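Local coordinates for protein methionine gamma-lyase (PDB 1E5E) that is a pyridoxal-phosphate-dependent enzyme of the Cys/Met metabolism family whose ligand pocket is shared with a second subunit, at residues T148-F153 against L180-N185; H205-Y210 against A219-G224; M311-L316 against D369-L374. All coordinates share one frame; numbering follows the deposited sequence. Where two conformers were deposited one is given.

Contact 1 (T148-F153 against L180-N185). With PPJ (N-(hydroxy{3-hydroxy-2-methyl-5-[(phosphonooxy)methyl]pyridin-4-yl}methyl)norvaline), chain C.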
loop_
_atom_site.group_PDB
_atom_site.type_symbol
_atom_site.label_atom_id
_atom_site.label_comp_id
_atom_site.label_asym_id
_atom_site.label_seq_id
_atom_site.Cartn_x
_atom_site.Cartn_y
_atom_site.Cartn_z
ATOM N N THR A 148 -23.825 -32.937 -19.683
ATOM C CA THR A 148 -24.037 -31.606 -19.104
ATOM C C THR A 148 -23.411 -31.566 -17.716
ATOM O O THR A 148 -23.820 -32.330 -16.845
ATOM C CB THR A 148 -25.541 -31.232 -19.049
ATOM O OG1 THR A 148 -25.955 -31.001 -20.400
ATOM C CG2 THR A 148 -25.760 -29.951 -18.230
ATOM N N LYS A 149 -22.446 -30.700 -17.489
ATOM C CA LYS A 149 -21.833 -30.570 -16.153
ATOM C C LYS A 149 -22.229 -29.336 -15.346
ATOM O O LYS A 149 -22.045 -29.256 -14.118
ATOM C CB LYS A 149 -20.312 -30.445 -16.403
ATOM C CG LYS A 149 -19.770 -31.679 -17.111
ATOM C CD LYS A 149 -19.980 -32.927 -16.221
ATOM C CE LYS A 149 -19.346 -34.082 -17.040
ATOM N NZ LYS A 149 -19.811 -35.380 -16.493
ATOM N N ILE A 150 -22.505 -28.252 -16.049
ATOM C CA ILE A 150 -22.792 -26.964 -15.472
ATOM C C ILE A 150 -24.017 -26.248 -16.057
ATOM O O ILE A 150 -24.270 -26.246 -17.265
ATOM C CB ILE A 150 -21.594 -25.995 -15.664
ATOM C CG1 ILE A 150 -20.353 -26.500 -14.913
ATOM C CG2 ILE A 150 -21.921 -24.587 -15.176
ATOM C CD1 ILE A 150 -19.076 -25.795 -15.320
ATOM N N VAL A 151 -24.798 -25.670 -15.137
ATOM C CA VAL A 151 -25.843 -24.741 -15.554
ATOM C C VAL A 151 -25.433 -23.400 -14.896
ATOM O O VAL A 151 -25.298 -23.353 -13.671
ATOM C CB VAL A 151 -27.229 -25.190 -15.134
ATOM C CG1 VAL A 151 -28.217 -24.067 -15.427
ATOM C CG2 VAL A 151 -27.630 -26.459 -15.891
ATOM N N TYR A 152 -25.312 -22.330 -15.657
ATOM C CA TYR A 152 -24.755 -21.072 -15.184
ATOM C C TYR A 152 -25.678 -19.905 -15.509
ATOM O O TYR A 152 -26.210 -19.883 -16.625
ATOM C CB TYR A 152 -23.396 -20.836 -15.915
ATOM C CG TYR A 152 -22.616 -19.611 -15.491
ATOM C CD1 TYR A 152 -22.907 -18.369 -16.044
ATOM C CD2 TYR A 152 -21.597 -19.681 -14.546
ATOM C CE1 TYR A 152 -22.206 -17.228 -15.669
ATOM C CE2 TYR A 152 -20.871 -18.566 -14.162
ATOM C CZ TYR A 152 -21.191 -17.347 -14.704
ATOM O OH TYR A 152 -20.471 -16.231 -14.343
ATOM N N PHE A 153 -25.871 -18.973 -14.578
ATOM C CA PHE A 153 -26.703 -17.807 -14.819
ATOM C C PHE A 153 -26.311 -16.632 -13.915
ATOM O O PHE A 153 -25.580 -16.809 -12.928
ATOM C CB PHE A 153 -28.198 -18.129 -14.560
ATOM C CG PHE A 153 -28.469 -18.658 -13.205
ATOM C CD1 PHE A 153 -28.679 -17.796 -12.113
ATOM C CD2 PHE A 153 -28.646 -19.997 -12.975
ATOM C CE1 PHE A 153 -28.869 -18.277 -10.852
ATOM C CE2 PHE A 153 -28.904 -20.489 -11.711
ATOM C CZ PHE A 153 -29.038 -19.631 -10.642
ATOM N N LEU A 180 -23.673 -29.166 -11.944
ATOM C CA LEU A 180 -23.401 -28.084 -10.968
ATOM C C LEU A 180 -24.107 -26.803 -11.390
ATOM O O LEU A 180 -24.004 -26.405 -12.559
ATOM C CB LEU A 180 -21.865 -27.884 -10.910
ATOM C CG LEU A 180 -21.188 -28.967 -10.041
ATOM C CD1 LEU A 180 -19.683 -28.837 -10.036
ATOM C CD2 LEU A 180 -21.738 -28.906 -8.608
ATOM N N VAL A 181 -24.836 -26.207 -10.455
ATOM C CA VAL A 181 -25.472 -24.929 -10.773
ATOM C C VAL A 181 -24.573 -23.843 -10.197
ATOM O O VAL A 181 -24.310 -23.826 -8.989
ATOM C CB VAL A 181 -26.893 -24.813 -10.225
ATOM C CG1 VAL A 181 -27.477 -23.442 -10.576
ATOM C CG2 VAL A 181 -27.704 -25.950 -10.881
ATOM N N ILE A 182 -24.215 -22.874 -11.005
ATOM C CA ILE A 182 -23.294 -21.810 -10.623
ATOM C C ILE A 182 -24.022 -20.482 -10.768
ATOM O O ILE A 182 -24.522 -20.228 -11.876
ATOM C CB ILE A 182 -22.016 -21.832 -11.488
ATOM C CG1 ILE A 182 -21.264 -23.169 -11.362
ATOM C CG2 ILE A 182 -21.101 -20.670 -11.102
ATOM C CD1 ILE A 182 -20.062 -23.327 -12.293
ATOM N N ALA A 183 -24.112 -19.681 -9.724
ATOM C CA ALA A 183 -24.800 -18.377 -9.881
ATOM C C ALA A 183 -23.803 -17.234 -9.730
ATOM O O ALA A 183 -22.984 -17.361 -8.809
ATOM C CB ALA A 183 -25.872 -18.278 -8.812
ATOM N N ASP A 184 -23.801 -16.241 -10.613
ATOM C CA ASP A 184 -22.910 -15.074 -10.423
ATOM C C ASP A 184 -23.729 -14.041 -9.658
ATOM O O ASP A 184 -24.691 -13.447 -10.157
ATOM C CB ASP A 184 -22.338 -14.584 -11.744
ATOM C CG ASP A 184 -21.505 -13.317 -11.632
ATOM O OD1 ASP A 184 -21.566 -12.620 -10.603
ATOM O OD2 ASP A 184 -20.853 -12.958 -12.640
ATOM N N ASN A 185 -23.408 -13.870 -8.379
ATOM C CA ASN A 185 -24.138 -13.075 -7.406
ATOM C C ASN A 185 -23.582 -11.687 -7.200
ATOM O O ASN A 185 -23.899 -11.050 -6.191
ATOM C CB ASN A 185 -24.167 -13.846 -6.062
ATOM C CG ASN A 185 -25.244 -13.382 -5.097
ATOM O OD1 ASN A 185 -26.334 -12.989 -5.552
ATOM N ND2 ASN A 185 -24.987 -13.354 -3.780
HETATM N N1 PPJ C . -19.376 -10.896 -13.305
HETATM C C2 PPJ C . -20.186 -9.821 -13.407
HETATM C C6 PPJ C . -18.086 -10.843 -13.740
HETATM C C2A PPJ C . -21.590 -9.858 -13.407
HETATM C C3 PPJ C . -19.565 -8.620 -13.807
HETATM O O3 PPJ C . -20.388 -7.630 -14.033
HETATM C C4 PPJ C . -18.193 -8.511 -14.053
HETATM C C4A PPJ C . -17.676 -7.245 -14.462
HETATM C C5 PPJ C . -17.409 -9.664 -14.089
HETATM N N PPJ C . -18.412 -6.303 -15.081
HETATM C C5A PPJ C . -15.978 -9.669 -14.158
HETATM O OP4 PPJ C . -15.497 -9.279 -13.024
HETATM P P PPJ C . -14.075 -8.574 -13.164
HETATM O OP1 PPJ C . -13.627 -8.274 -11.664
HETATM O OP2 PPJ C . -14.234 -7.269 -14.002
HETATM O OP3 PPJ C . -13.010 -9.527 -13.864
HETATM C CA PPJ C . -17.969 -5.054 -15.399
HETATM C CB PPJ C . -16.654 -4.829 -16.019
HETATM C C PPJ C . -18.972 -4.231 -15.995
HETATM C CG PPJ C . -16.340 -5.268 -17.403
HETATM C CD PPJ C . -16.411 -4.114 -18.286
HETATM O O PPJ C . -20.118 -4.764 -16.225
HETATM O OXT PPJ C . -18.944 -2.931 -15.874
HETATM O O HOH W 1 -21.029 -13.761 -15.327
#

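Contact 2 (H205-Y210 against A219-G224). With PPJ (N-(hydroxy{3-hydroxy-2-methyl-5-[(phosphonooxy)methyl]pyridin-4-yl}methyl)norvaline), chain C.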
loop_
_atom_site.group_PDB
_atom_site.type_symbol
_atom_site.label_atom_id
_atom_site.label_comp_id
_atom_site.label_asym_id
_atom_site.label_seq_id
_atom_site.Cartn_x
_atom_site.Cartn_y
_atom_site.Cartn_z
ATOM N N HIS A 205 -18.393 -14.098 -7.617
ATOM C CA HIS A 205 -18.508 -12.670 -7.585
ATOM C C HIS A 205 -17.286 -11.982 -8.228
ATOM O O HIS A 205 -16.155 -12.418 -8.061
ATOM C CB HIS A 205 -18.461 -12.040 -6.177
ATOM C CG HIS A 205 -19.592 -12.388 -5.260
ATOM N ND1 HIS A 205 -20.733 -11.613 -5.177
ATOM C CD2 HIS A 205 -19.765 -13.410 -4.404
ATOM C CE1 HIS A 205 -21.548 -12.154 -4.293
ATOM N NE2 HIS A 205 -20.989 -13.259 -3.818
ATOM N N SER A 206 -17.577 -10.840 -8.808
ATOM C CA SER A 206 -16.580 -9.866 -9.181
ATOM C C SER A 206 -16.578 -9.014 -7.891
ATOM O O SER A 206 -17.465 -8.190 -7.657
ATOM C CB SER A 206 -16.944 -8.965 -10.339
ATOM O OG SER A 206 -16.003 -7.877 -10.429
ATOM N N ALA A 207 -15.565 -9.229 -7.038
ATOM C CA ALA A 207 -15.462 -8.484 -5.785
ATOM C C ALA A 207 -15.031 -7.047 -6.086
ATOM O O ALA A 207 -15.280 -6.108 -5.313
ATOM C CB ALA A 207 -14.484 -9.162 -4.817
ATOM N N THR A 208 -14.689 -6.764 -7.350
ATOM C CA THR A 208 -14.422 -5.459 -7.869
ATOM C C THR A 208 -15.616 -4.515 -7.704
ATOM O O THR A 208 -15.463 -3.276 -7.744
ATOM C CB THR A 208 -14.170 -5.541 -9.393
ATOM O OG1 THR A 208 -13.234 -6.599 -9.630
ATOM C CG2 THR A 208 -13.739 -4.211 -10.006
ATOM N N LYS A 209 -16.814 -5.071 -7.578
ATOM C CA LYS A 209 -18.013 -4.258 -7.499
ATOM C C LYS A 209 -18.410 -3.974 -6.074
ATOM O O LYS A 209 -17.598 -3.331 -5.389
ATOM C CB LYS A 209 -19.142 -4.912 -8.320
ATOM C CG LYS A 209 -18.687 -5.503 -9.646
ATOM C CD LYS A 209 -17.848 -4.536 -10.435
ATOM C CE LYS A 209 -17.580 -4.949 -11.870
ATOM N NZ LYS A 209 -16.464 -4.120 -12.411
ATOM N N TYR A 210 -19.621 -4.321 -5.636
ATOM C CA TYR A 210 -20.122 -3.932 -4.335
ATOM C C TYR A 210 -19.296 -4.374 -3.129
ATOM O O TYR A 210 -19.158 -3.626 -2.178
ATOM C CB TYR A 210 -21.547 -4.507 -4.127
ATOM C CG TYR A 210 -22.557 -3.801 -5.011
ATOM C CD1 TYR A 210 -23.056 -2.553 -4.702
ATOM C CD2 TYR A 210 -22.992 -4.386 -6.187
ATOM C CE1 TYR A 210 -23.968 -1.922 -5.534
ATOM C CE2 TYR A 210 -23.907 -3.774 -7.036
ATOM C CZ TYR A 210 -24.397 -2.528 -6.697
ATOM O OH TYR A 210 -25.306 -1.908 -7.544
ATOM N N ALA A 219 -10.862 -7.858 -8.330
ATOM C CA ALA A 219 -10.741 -9.119 -7.645
ATOM C C ALA A 219 -12.026 -9.918 -7.800
ATOM O O ALA A 219 -13.071 -9.388 -8.185
ATOM C CB ALA A 219 -10.553 -8.829 -6.141
ATOM N N GLY A 220 -11.894 -11.219 -7.582
ATOM C CA GLY A 220 -13.019 -12.151 -7.702
ATOM C C GLY A 220 -13.112 -13.057 -6.466
ATOM O O GLY A 220 -12.178 -13.187 -5.668
ATOM N N LEU A 221 -14.287 -13.667 -6.282
ATOM C CA LEU A 221 -14.522 -14.664 -5.248
ATOM C C LEU A 221 -15.333 -15.844 -5.736
ATOM O O LEU A 221 -16.209 -15.753 -6.584
ATOM C CB LEU A 221 -15.293 -14.055 -4.049
ATOM C CG LEU A 221 -14.625 -12.829 -3.390
ATOM C CD1 LEU A 221 -15.657 -11.852 -2.839
ATOM C CD2 LEU A 221 -13.603 -13.222 -2.321
ATOM N N ILE A 222 -15.036 -17.022 -5.187
ATOM C CA ILE A 222 -15.665 -18.260 -5.490
ATOM C C ILE A 222 -16.149 -18.867 -4.186
ATOM O O ILE A 222 -15.313 -18.824 -3.268
ATOM C CB ILE A 222 -14.708 -19.272 -6.139
ATOM C CG1 ILE A 222 -14.053 -18.705 -7.396
ATOM C CG2 ILE A 222 -15.486 -20.565 -6.437
ATOM C CD1 ILE A 222 -12.844 -19.501 -7.853
ATOM N N CYS A 223 -17.441 -19.194 -4.060
ATOM C CA CYS A 223 -17.914 -19.666 -2.755
ATOM C C CYS A 223 -18.655 -21.007 -2.933
ATOM O O CYS A 223 -19.465 -21.091 -3.883
ATOM C CB CYS A 223 -18.947 -18.696 -2.169
ATOM S SG CYS A 223 -18.372 -16.988 -2.104
ATOM N N GLY A 224 -18.404 -21.963 -2.067
ATOM C CA GLY A 224 -19.080 -23.259 -2.265
ATOM C C GLY A 224 -18.502 -24.278 -1.276
ATOM O O GLY A 224 -17.959 -23.924 -0.237
HETATM N N1 PPJ C . -19.376 -10.896 -13.305
HETATM C C2 PPJ C . -20.186 -9.821 -13.407
HETATM C C6 PPJ C . -18.086 -10.843 -13.740
HETATM C C2A PPJ C . -21.590 -9.858 -13.407
HETATM C C3 PPJ C . -19.565 -8.620 -13.807
HETATM O O3 PPJ C . -20.388 -7.630 -14.033
HETATM C C4 PPJ C . -18.193 -8.511 -14.053
HETATM C C4A PPJ C . -17.676 -7.245 -14.462
HETATM C C5 PPJ C . -17.409 -9.664 -14.089
HETATM N N PPJ C . -18.412 -6.303 -15.081
HETATM C C5A PPJ C . -15.978 -9.669 -14.158
HETATM O OP4 PPJ C . -15.497 -9.279 -13.024
HETATM P P PPJ C . -14.075 -8.574 -13.164
HETATM O OP1 PPJ C . -13.627 -8.274 -11.664
HETATM O OP2 PPJ C . -14.234 -7.269 -14.002
HETATM O OP3 PPJ C . -13.010 -9.527 -13.864
HETATM C CA PPJ C . -17.969 -5.054 -15.399
HETATM C CB PPJ C . -16.654 -4.829 -16.019
HETATM C C PPJ C . -18.972 -4.231 -15.995
HETATM C CG PPJ C . -16.340 -5.268 -17.403
HETATM C CD PPJ C . -16.411 -4.114 -18.286
HETATM O O PPJ C . -20.118 -4.764 -16.225
HETATM O OXT PPJ C . -18.944 -2.931 -15.874
#

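Contact 3 (M311-L316 against D369-L374). With PPJ (N-(hydroxy{3-hydroxy-2-methyl-5-[(phosphonooxy)methyl]pyridin-4-yl}methyl)norvaline), chain C.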
loop_
_atom_site.group_PDB
_atom_site.type_symbol
_atom_site.label_atom_id
_atom_site.label_comp_id
_atom_site.label_asym_id
_atom_site.label_seq_id
_atom_site.Cartn_x
_atom_site.Cartn_y
_atom_site.Cartn_z
ATOM N N MET A 311 -28.726 -1.359 -8.930
ATOM C CA MET A 311 -28.632 -1.378 -10.386
ATOM C C MET A 311 -30.020 -0.962 -10.933
ATOM O O MET A 311 -31.067 -1.413 -10.468
ATOM C CB MET A 311 -28.257 -2.738 -10.999
ATOM C CG MET A 311 -26.876 -3.277 -10.545
ATOM S SD MET A 311 -25.547 -2.087 -10.804
ATOM C CE MET A 311 -25.420 -1.988 -12.556
ATOM N N ILE A 312 -30.003 -0.132 -11.970
ATOM C CA ILE A 312 -31.200 0.329 -12.632
ATOM C C ILE A 312 -30.888 0.307 -14.118
ATOM O O ILE A 312 -29.897 0.953 -14.443
ATOM C CB ILE A 312 -31.619 1.751 -12.231
ATOM C CG1 ILE A 312 -31.962 1.923 -10.733
ATOM C CG2 ILE A 312 -32.869 2.153 -13.036
ATOM C CD1 ILE A 312 -32.192 3.408 -10.362
ATOM N N THR A 313 -31.680 -0.325 -14.978
ATOM C CA THR A 313 -31.345 -0.221 -16.412
ATOM C C THR A 313 -32.499 0.456 -17.147
ATOM O O THR A 313 -33.646 0.184 -16.759
ATOM C CB THR A 313 -31.047 -1.622 -16.961
ATOM O OG1 THR A 313 -29.804 -2.075 -16.391
ATOM C CG2 THR A 313 -30.929 -1.601 -18.480
ATOM N N PHE A 314 -32.261 1.374 -18.067
ATOM C CA PHE A 314 -33.381 2.081 -18.663
ATOM C C PHE A 314 -33.060 2.356 -20.127
ATOM O O PHE A 314 -31.947 2.281 -20.648
ATOM C CB PHE A 314 -33.820 3.356 -17.939
ATOM C CG PHE A 314 -32.744 4.422 -17.859
ATOM C CD1 PHE A 314 -31.683 4.307 -16.960
ATOM C CD2 PHE A 314 -32.810 5.547 -18.629
ATOM C CE1 PHE A 314 -30.698 5.276 -16.881
ATOM C CE2 PHE A 314 -31.828 6.544 -18.574
ATOM C CZ PHE A 314 -30.773 6.393 -17.686
ATOM N N ILE A 315 -34.189 2.532 -20.833
ATOM C CA ILE A 315 -34.136 2.787 -22.274
ATOM C C ILE A 315 -34.844 4.101 -22.567
ATOM O O ILE A 315 -35.926 4.422 -22.050
ATOM C CB ILE A 315 -34.717 1.609 -23.052
ATOM C CG1 ILE A 315 -34.113 0.248 -22.710
ATOM C CG2 ILE A 315 -34.605 1.827 -24.564
ATOM C CD1 ILE A 315 -35.019 -0.939 -23.094
ATOM N N LEU A 316 -34.129 4.949 -23.323
ATOM C CA LEU A 316 -34.692 6.226 -23.711
ATOM C C LEU A 316 -35.488 6.049 -25.023
ATOM O O LEU A 316 -35.077 5.327 -25.928
ATOM C CB LEU A 316 -33.676 7.328 -23.941
ATOM C CG LEU A 316 -32.786 7.725 -22.755
ATOM C CD1 LEU A 316 -31.678 8.682 -23.214
ATOM C CD2 LEU A 316 -33.571 8.291 -21.596
ATOM N N ASP A 369 -29.835 -0.882 -28.300
ATOM C CA ASP A 369 -28.859 0.203 -28.356
ATOM C C ASP A 369 -29.400 1.479 -27.742
ATOM O O ASP A 369 -28.689 2.484 -27.682
ATOM C CB ASP A 369 -28.353 0.408 -29.786
ATOM C CG ASP A 369 -29.433 1.013 -30.668
ATOM O OD1 ASP A 369 -30.608 1.130 -30.259
ATOM O OD2 ASP A 369 -29.102 1.402 -31.794
ATOM N N GLY A 370 -30.624 1.446 -27.214
ATOM C CA GLY A 370 -31.139 2.607 -26.472
ATOM C C GLY A 370 -30.974 2.372 -24.944
ATOM O O GLY A 370 -31.328 3.190 -24.086
ATOM N N MET A 371 -30.417 1.218 -24.598
ATOM C CA MET A 371 -30.289 0.815 -23.212
ATOM C C MET A 371 -29.104 1.479 -22.495
ATOM O O MET A 371 -28.025 1.618 -23.046
ATOM C CB MET A 371 -30.172 -0.691 -23.203
ATOM C CG MET A 371 -30.157 -1.327 -21.813
ATOM S SD MET A 371 -30.491 -3.076 -22.018
ATOM C CE MET A 371 -32.258 -3.190 -22.141
ATOM N N ILE A 372 -29.381 1.976 -21.303
ATOM C CA ILE A 372 -28.403 2.586 -20.416
ATOM C C ILE A 372 -28.348 1.807 -19.099
ATOM O O ILE A 372 -29.429 1.472 -18.576
ATOM C CB ILE A 372 -28.815 4.043 -20.117
ATOM C CG1 ILE A 372 -28.725 4.840 -21.412
ATOM C CG2 ILE A 372 -27.911 4.687 -19.059
ATOM C CD1 ILE A 372 -29.432 6.174 -21.452
ATOM N N ARG A 373 -27.166 1.524 -18.556
ATOM C CA ARG A 373 -27.089 0.825 -17.261
ATOM C C ARG A 373 -26.535 1.767 -16.189
ATOM O O ARG A 373 -25.495 2.403 -16.345
ATOM C CB ARG A 373 -26.261 -0.457 -17.375
ATOM C CG ARG A 373 -26.254 -1.342 -16.136
ATOM C CD ARG A 373 -25.091 -2.360 -16.173
ATOM N NE ARG A 373 -23.809 -1.647 -15.988
ATOM C CZ ARG A 373 -22.606 -2.242 -16.110
ATOM N NH1 ARG A 373 -22.511 -3.529 -16.417
ATOM N NH2 ARG A 373 -21.505 -1.525 -15.932
ATOM N N LEU A 374 -27.133 1.792 -15.003
ATOM C CA LEU A 374 -26.778 2.723 -13.951
ATOM C C LEU A 374 -26.509 1.923 -12.678
ATOM O O LEU A 374 -27.348 1.065 -12.417
ATOM C CB LEU A 374 -27.901 3.720 -13.683
ATOM C CG LEU A 374 -27.844 4.658 -12.487
ATOM C CD1 LEU A 374 -26.735 5.709 -12.609
ATOM C CD2 LEU A 374 -29.219 5.340 -12.329
HETATM N N1 PPJ C . -19.376 -10.896 -13.305
HETATM C C2 PPJ C . -20.186 -9.821 -13.407
HETATM C C6 PPJ C . -18.086 -10.843 -13.740
HETATM C C2A PPJ C . -21.590 -9.858 -13.407
HETATM C C3 PPJ C . -19.565 -8.620 -13.807
HETATM O O3 PPJ C . -20.388 -7.630 -14.033
HETATM C C4 PPJ C . -18.193 -8.511 -14.053
HETATM C C4A PPJ C . -17.676 -7.245 -14.462
HETATM C C5 PPJ C . -17.409 -9.664 -14.089
HETATM N N PPJ C . -18.412 -6.303 -15.081
HETATM C C5A PPJ C . -15.978 -9.669 -14.158
HETATM O OP4 PPJ C . -15.497 -9.279 -13.024
HETATM P P PPJ C . -14.075 -8.574 -13.164
HETATM O OP1 PPJ C . -13.627 -8.274 -11.664
HETATM O OP2 PPJ C . -14.234 -7.269 -14.002
HETATM O OP3 PPJ C . -13.010 -9.527 -13.864
HETATM C CA PPJ C . -17.969 -5.054 -15.399
HETATM C CB PPJ C . -16.654 -4.829 -16.019
HETATM C C PPJ C . -18.972 -4.231 -15.995
HETATM C CG PPJ C . -16.340 -5.268 -17.403
HETATM C CD PPJ C . -16.411 -4.114 -18.286
HETATM O O PPJ C . -20.118 -4.764 -16.225
HETATM O OXT PPJ C . -18.944 -2.931 -15.874
#

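Contact 1 (T148-F153 against L180-N185)
Strands 148-154 and 180-184 run parallel, Ile150 pairing with Leu180 and Tyr152 with Ile182. Five backbone hydrogen bonds pass between them, the first from Leu180 N to Lys149 O (2.7 Å), the last from Asp184 N to Phe153 O (3.0 Å). In between, Leu180 O and Ile182 O take the amides of Val151 and Phe153, and Ile182 N gives to Val151 O.

Apolar packing covers both faces of the pair. On one, Ile182 splits its branches: CD1 meets Ile150 CG2 at 3.7 Å, while CG2 sits 3.6 Å from Tyr152 CD2. On the other, the Phe153 ring, with CG between N and C (chi1 56°), leans across, its CE2 3.5 Å from Val181 CG1 and its CE1 against Ala183 CB.

The polar side chains meet at the C-terminal end. One water accepts from Tyr152 OH and donates to Asp184 OD2, which lies 2.6 Å from N1 of PPJ; OD1 is hydrogen-bonded to Thr186 OG1. Such a carboxylate, as in fold type I pyridoxal-phosphate enzymes, would favour a protonated ring.

Helix 166-174 makes the beta-alpha-beta crossover and covers Phe153 and Val181, helix 86-97 covers Ile150, Tyr152 and Ile182, and strands 103-107 and 202-206 extend the sheet.

Contact 2 (H205-Y210 against A219-G224)
Ala219 meets the turn at the end of strand 202-206 with both its backbone polar groups. Ala219 N donates to Thr208 OG1 at 3.0 Å and 162°, whereas its O receives two weak bonds, from Ala207 N and Thr208 N; its methyl faces that of Ala207. Gly220 lies opposite Ser206 in a non-hydrogen-bonded antiparallel pair, and its CA carries a C-H contact to His205 O. Leu221 then forms the hydrogen-bonded pair with His205, N to O each way at 2.9 Å, and rests CD1 on Ala207 CB at 3.5 Å. Cys223 brings SG to the edge of the His205 ring, near its plane; the ring's NE2 is bonded to Glu75.

The type I turn from Ser206 to Lys209 lies beside the phosphate. Its Ser-Ala-Thr-Lys sequence matches the family's lysine segment, and Lys209 is probably the cofactor-binding lysine; its NZ is bonded to Ser338 and to Tyr56 of the second subunit. Ser206 OG and Thr208 OG1 each donate to PPJ OP1 at 2.7 Å, so two hydroxyls grip one phosphate oxygen. Thr208 OG1, anti to its own carbonyl carbon (chi1 -48°), accepts from Ala219 N as well: one hydroxyl joins the lead-in to strand 220-224 to the phosphate.

Contact 3 (M311-L316 against D369-L374)
Ile372 and Phe314 pack against each other in an antiparallel beta ladder, strand 311-316 beside strand 371-375 in the C-terminal-domain sheet of a fold type I pyridoxal-phosphate enzyme. They form a hydrogen-bonded pair: Phe314 N gives to Ile372 O, and Ile372 N to Phe314 O at 2.7 Å. Phe314 has CG between its backbone N and carbonyl carbon (chi1 61°), which swings the ring over its partner. Ile372 CB lies over one face of the Phe314 ring, 4.0 Å from its centroid and 16° off the normal, a CH-pi contact, while Ile372 CG2 touches CE1 and CZ and Ile372 CD1 runs on to Leu316 CD1. Helix 319-328 closes over both residues.

Leu374, the other large contributor, pairs with Ile312 in the same hydrogen-bonded way. The two side chains lie alongside and point the same way, Leu374 CD2 to Ile312 CD1 at 4.1 Å, under helix 260-279. Beyond Ile372, at the far end of the ladder, Leu316 N reaches Gly370 O in a weak bond.

Thr313, Ile315, Met371 and Arg373 line the opposite face. Thr313 CG2 sits tightly on Met371 CG at 3.4 Å, and its OG1 is bonded to the carbonyl of Pro159. Arg373 lays CG and CD against the Met311 methyl CE, then bends at chi3 (70°) toward the pocket, where Asn158 also holds NH1. The guanidinium meets the carboxylate of PPJ edge-on, with two nearly straight bonds: Arg373 NH1 to PPJ O at 2.7 Å and Arg373 NH2 to PPJ OXT at 2.9 Å.

Overall arrangement
The three contacts follow one another along the chain, each closing before the next opens. Contacts 1 and 2 belong to the seven-stranded sheet, where strands 180-184 and 202-206 are neighbours; their centres are 15 Å apart, and Asn185 packs on His205. Contact 3 lies in the separate five-stranded sheet, its centre about 26 Å from that of contact 1 and 24 Å from that of contact 2, yet Tyr210 OH touches Met311 SD. PPJ ties them together: contact 1 meets its ring nitrogen, contact 2 its phosphate and contact 3 its carboxylate. The pocket therefore spans both sheets, and Tyr56 and Arg58 of the second subunit also contribute.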